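Local atomic coordinates of probable mannosyltransferase KTR4 (Saccharomyces cerevisiae, PDB entry 5A07), a protein that is a probable glycosyltransferase of the GT-A fold, modelled here as its lumenal part with GDP and manganese bound. Residues D172-P177 with H206-F211. Sequence-based numbering, arbitrary orientation.
Sequences DNWNMP and HNMCRF. With GDP (guanosine-5'-diphosphate), chain F.
W174 lies across N207, M208 and F211 of helix 203-214, and shows how a single indole can join a loop, a helix and a bound nucleotide. CG stands anti to the backbone N (chi1 179°), and the ring beyond it lies over the helix. The pyrrole half, with NE1 and CE2, rests on the aliphatic part of N207, whose CB sits 3.8 Å from the centroid of the five-membered ring in a CH-pi contact over one face. Farther out, CE3 and CZ3 press on F211, CZ3 reaching its CB at 3.7 Å, while the two six-membered rings lie obliquely with their planes 54° apart. CH2 meets CA and CB of M208, and CZ2 meets O6 of GDP at 3.7 Å. NE1 and ND2 of N207 are both donors and do not bond directly; one water accepts from each. N207 OD1 is hydrogen-bonded to Y348, and a second water links ND2 to the backbone N of M176.

The carbonyl of W174 is also tied to the helix through water: one water donates to W174 O (2.6 Å) and to N207 O (2.7 Å). R210 is extended from CG to NE; beyond it NH1 makes a weak hydrogen bond of 3.2 Å to N175 O, and one guanidinium face lies against the P177 ring. Its NE forms a salt bridge with E342.

M208 CG lies 3.4 Å from O4' of GDP, and beyond the bends at chi2 and chi3 SD and CE lie near C5' of GDP. W174 and M208 therefore line neighbouring parts of the GDP pocket, W174 by the base, M208 mainly by the sugar and the nearby edge of the base, in the nucleotide-binding site of a GT-A glycosyltransferase fold.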
loop_
_atom_site.group_PDB
_atom_site.type_symbol
_atom_site.label_atom_id
_atom_site.label_comp_id
_atom_site.label_asym_id
_atom_site.label_seq_id
_atom_site.Cartn_x
_atom_site.Cartn_y
_atom_site.Cartn_z
ATOM N N ASP B 172 1.292 23.375 -9.048
ATOM C CA ASP B 172 2.348 22.751 -9.791
ATOM C C ASP B 172 2.730 21.360 -9.262
ATOM O O ASP B 172 3.364 20.628 -9.961
ATOM C CB ASP B 172 3.571 23.660 -9.747
ATOM C CG ASP B 172 3.387 24.935 -10.647
ATOM O OD1 ASP B 172 2.478 24.961 -11.487
ATOM O OD2 ASP B 172 4.183 25.875 -10.507
ATOM N N ASN B 173 2.385 21.053 -8.014
ATOM C CA ASN B 173 2.667 19.762 -7.393
ATOM C C ASN B 173 1.502 18.801 -7.467
ATOM O O ASN B 173 1.555 17.733 -6.853
ATOM C CB ASN B 173 3.060 19.969 -5.955
ATOM C CG ASN B 173 4.338 20.744 -5.808
ATOM O OD1 ASN B 173 4.522 21.491 -4.850
ATOM N ND2 ASN B 173 5.235 20.551 -6.699
ATOM N N TRP B 174 0.455 19.186 -8.205
ATOM C CA TRP B 174 -0.775 18.401 -8.336
ATOM C C TRP B 174 -1.196 18.217 -9.798
ATOM O O TRP B 174 -1.431 17.113 -10.252
ATOM C CB TRP B 174 -1.907 19.066 -7.526
ATOM C CG TRP B 174 -3.196 18.353 -7.634
ATOM C CD1 TRP B 174 -4.188 18.621 -8.500
ATOM C CD2 TRP B 174 -3.585 17.177 -6.913
ATOM N NE1 TRP B 174 -5.172 17.715 -8.368
ATOM C CE2 TRP B 174 -4.843 16.833 -7.371
ATOM C CE3 TRP B 174 -2.982 16.413 -5.892
ATOM C CZ2 TRP B 174 -5.555 15.739 -6.868
ATOM C CZ3 TRP B 174 -3.658 15.327 -5.393
ATOM C CH2 TRP B 174 -4.955 15.005 -5.869
ATOM N N ASN B 175 -1.298 19.320 -10.546
ATOM C CA ASN B 175 -1.890 19.285 -11.876
ATOM C C ASN B 175 -1.079 18.539 -12.927
ATOM O O ASN B 175 0.105 18.394 -12.818
ATOM C CB ASN B 175 -2.089 20.720 -12.417
ATOM C CG ASN B 175 -3.064 21.539 -11.588
ATOM O OD1 ASN B 175 -4.018 21.044 -11.089
ATOM N ND2 ASN B 175 -2.824 22.803 -11.515
ATOM N N MET B 176 -1.784 18.071 -13.944
ATOM C CA MET B 176 -1.134 17.484 -15.103
ATOM C C MET B 176 -0.018 18.434 -15.551
ATOM O O MET B 176 -0.281 19.612 -15.785
ATOM C CB MET B 176 -2.154 17.306 -16.212
ATOM C CG MET B 176 -1.567 16.609 -17.445
ATOM S SD MET B 176 -2.711 16.613 -18.812
ATOM C CE MET B 176 -3.985 15.497 -18.310
ATOM N N PRO B 177 1.220 17.934 -15.673
ATOM C CA PRO B 177 2.362 18.770 -16.076
ATOM C C PRO B 177 2.337 19.081 -17.603
ATOM O O PRO B 177 1.570 18.438 -18.371
ATOM C CB PRO B 177 3.559 17.890 -15.762
ATOM C CG PRO B 177 3.057 16.499 -15.964
ATOM C CD PRO B 177 1.599 16.499 -15.584
ATOM N N HIS B 206 -6.065 10.567 -11.888
ATOM C CA HIS B 206 -4.709 10.540 -12.384
ATOM C C HIS B 206 -3.775 11.395 -11.534
ATOM O O HIS B 206 -2.682 10.992 -11.148
ATOM C CB HIS B 206 -4.690 11.010 -13.850
ATOM C CG HIS B 206 -5.363 10.089 -14.803
ATOM N ND1 HIS B 206 -4.647 9.254 -15.645
ATOM C CD2 HIS B 206 -6.680 9.873 -15.103
ATOM C CE1 HIS B 206 -5.485 8.602 -16.441
ATOM N NE2 HIS B 206 -6.731 8.948 -16.132
ATOM N N ASN B 207 -4.182 12.618 -11.227
ATOM C CA ASN B 207 -3.366 13.512 -10.432
ATOM C C ASN B 207 -3.139 12.920 -9.053
ATOM O O ASN B 207 -2.072 13.080 -8.534
ATOM C CB ASN B 207 -4.039 14.892 -10.243
ATOM C CG ASN B 207 -4.117 15.674 -11.564
ATOM O OD1 ASN B 207 -3.413 15.391 -12.558
ATOM N ND2 ASN B 207 -4.943 16.680 -11.565
ATOM N N MET B 208 -4.172 12.335 -8.470
ATOM C CA MET B 208 -4.030 11.726 -7.142
ATOM C C MET B 208 -3.006 10.582 -7.133
ATOM O O MET B 208 -2.138 10.511 -6.273
ATOM C CB MET B 208 -5.362 11.254 -6.679
ATOM C CG MET B 208 -5.338 10.579 -5.284
ATOM S SD MET B 208 -4.918 8.803 -5.340
ATOM C CE MET B 208 -6.216 8.012 -6.279
ATOM N N CYS B 209 -3.105 9.731 -8.115
ATOM C CA CYS B 209 -2.198 8.577 -8.205
ATOM C C CYS B 209 -0.755 8.999 -8.312
ATOM O O CYS B 209 0.188 8.480 -7.666
ATOM C CB CYS B 209 -2.583 7.719 -9.391
ATOM S SG CYS B 209 -4.095 6.782 -9.254
ATOM N N ARG B 210 -0.538 10.002 -9.156
ATOM C CA ARG B 210 0.785 10.549 -9.277
ATOM C C ARG B 210 1.275 11.238 -7.988
ATOM O O ARG B 210 2.453 11.041 -7.556
ATOM C CB ARG B 210 0.764 11.533 -10.454
ATOM C CG ARG B 210 2.040 12.375 -10.579
ATOM C CD ARG B 210 1.960 13.042 -11.983
ATOM N NE ARG B 210 2.964 14.057 -12.159
ATOM C CZ ARG B 210 2.768 15.373 -12.025
ATOM N NH1 ARG B 210 1.594 15.842 -11.683
ATOM N NH2 ARG B 210 3.753 16.221 -12.316
ATOM N N PHE B 211 0.400 12.048 -7.353
ATOM C CA PHE B 211 0.761 12.749 -6.122
ATOM C C PHE B 211 1.108 11.695 -5.013
ATOM O O PHE B 211 2.103 11.853 -4.309
ATOM C CB PHE B 211 -0.423 13.592 -5.639
ATOM C CG PHE B 211 -0.216 14.236 -4.309
ATOM C CD1 PHE B 211 0.502 15.415 -4.187
ATOM C CD2 PHE B 211 -0.771 13.701 -3.166
ATOM C CE1 PHE B 211 0.760 16.000 -2.958
ATOM C CE2 PHE B 211 -0.529 14.287 -1.898
ATOM C CZ PHE B 211 0.246 15.448 -1.794
HETATM P PB GDP F . -9.853 4.552 -4.506
HETATM O O1B GDP F . -11.198 4.233 -5.040
HETATM O O2B GDP F . -8.714 4.279 -5.305
HETATM O O3B GDP F . -9.726 4.196 -3.073
HETATM O O3A GDP F . -9.860 6.167 -4.669
HETATM P PA GDP F . -10.299 7.333 -3.687
HETATM O O1A GDP F . -11.268 8.261 -4.279
HETATM O O2A GDP F . -10.615 6.937 -2.304
HETATM O "O5'" GDP F . -8.955 8.159 -3.645
HETATM C "C5'" GDP F . -7.766 7.902 -2.887
HETATM C "C4'" GDP F . -7.497 8.947 -1.818
HETATM O "O4'" GDP F . -7.249 10.191 -2.487
HETATM C "C3'" GDP F . -8.641 9.177 -0.845
HETATM O "O3'" GDP F . -8.088 9.591 0.428
HETATM C "C2'" GDP F . -9.431 10.309 -1.521
HETATM O "O2'" GDP F . -10.125 11.114 -0.577
HETATM C "C1'" GDP F . -8.313 11.090 -2.118
HETATM N N9 GDP F . -8.668 11.797 -3.371
HETATM C C8 GDP F . -9.055 11.278 -4.565
HETATM N N7 GDP F . -9.221 12.314 -5.484
HETATM C C5 GDP F . -8.906 13.476 -4.833
HETATM C C6 GDP F . -8.862 14.897 -5.227
HETATM O O6 GDP F . -9.181 15.116 -6.440
HETATM N N1 GDP F . -8.518 15.794 -4.293
HETATM C C2 GDP F . -8.232 15.436 -2.985
HETATM N N2 GDP F . -7.907 16.379 -2.107
HETATM N N3 GDP F . -8.264 14.132 -2.570
HETATM C C4 GDP F . -8.529 13.153 -3.454
HETATM O O HOH W 1 -0.285 14.896 -9.506
HETATM O O HOH W 2 -7.599 17.681 -9.919
HETATM O O HOH W 3 -4.489 18.448 -13.955
#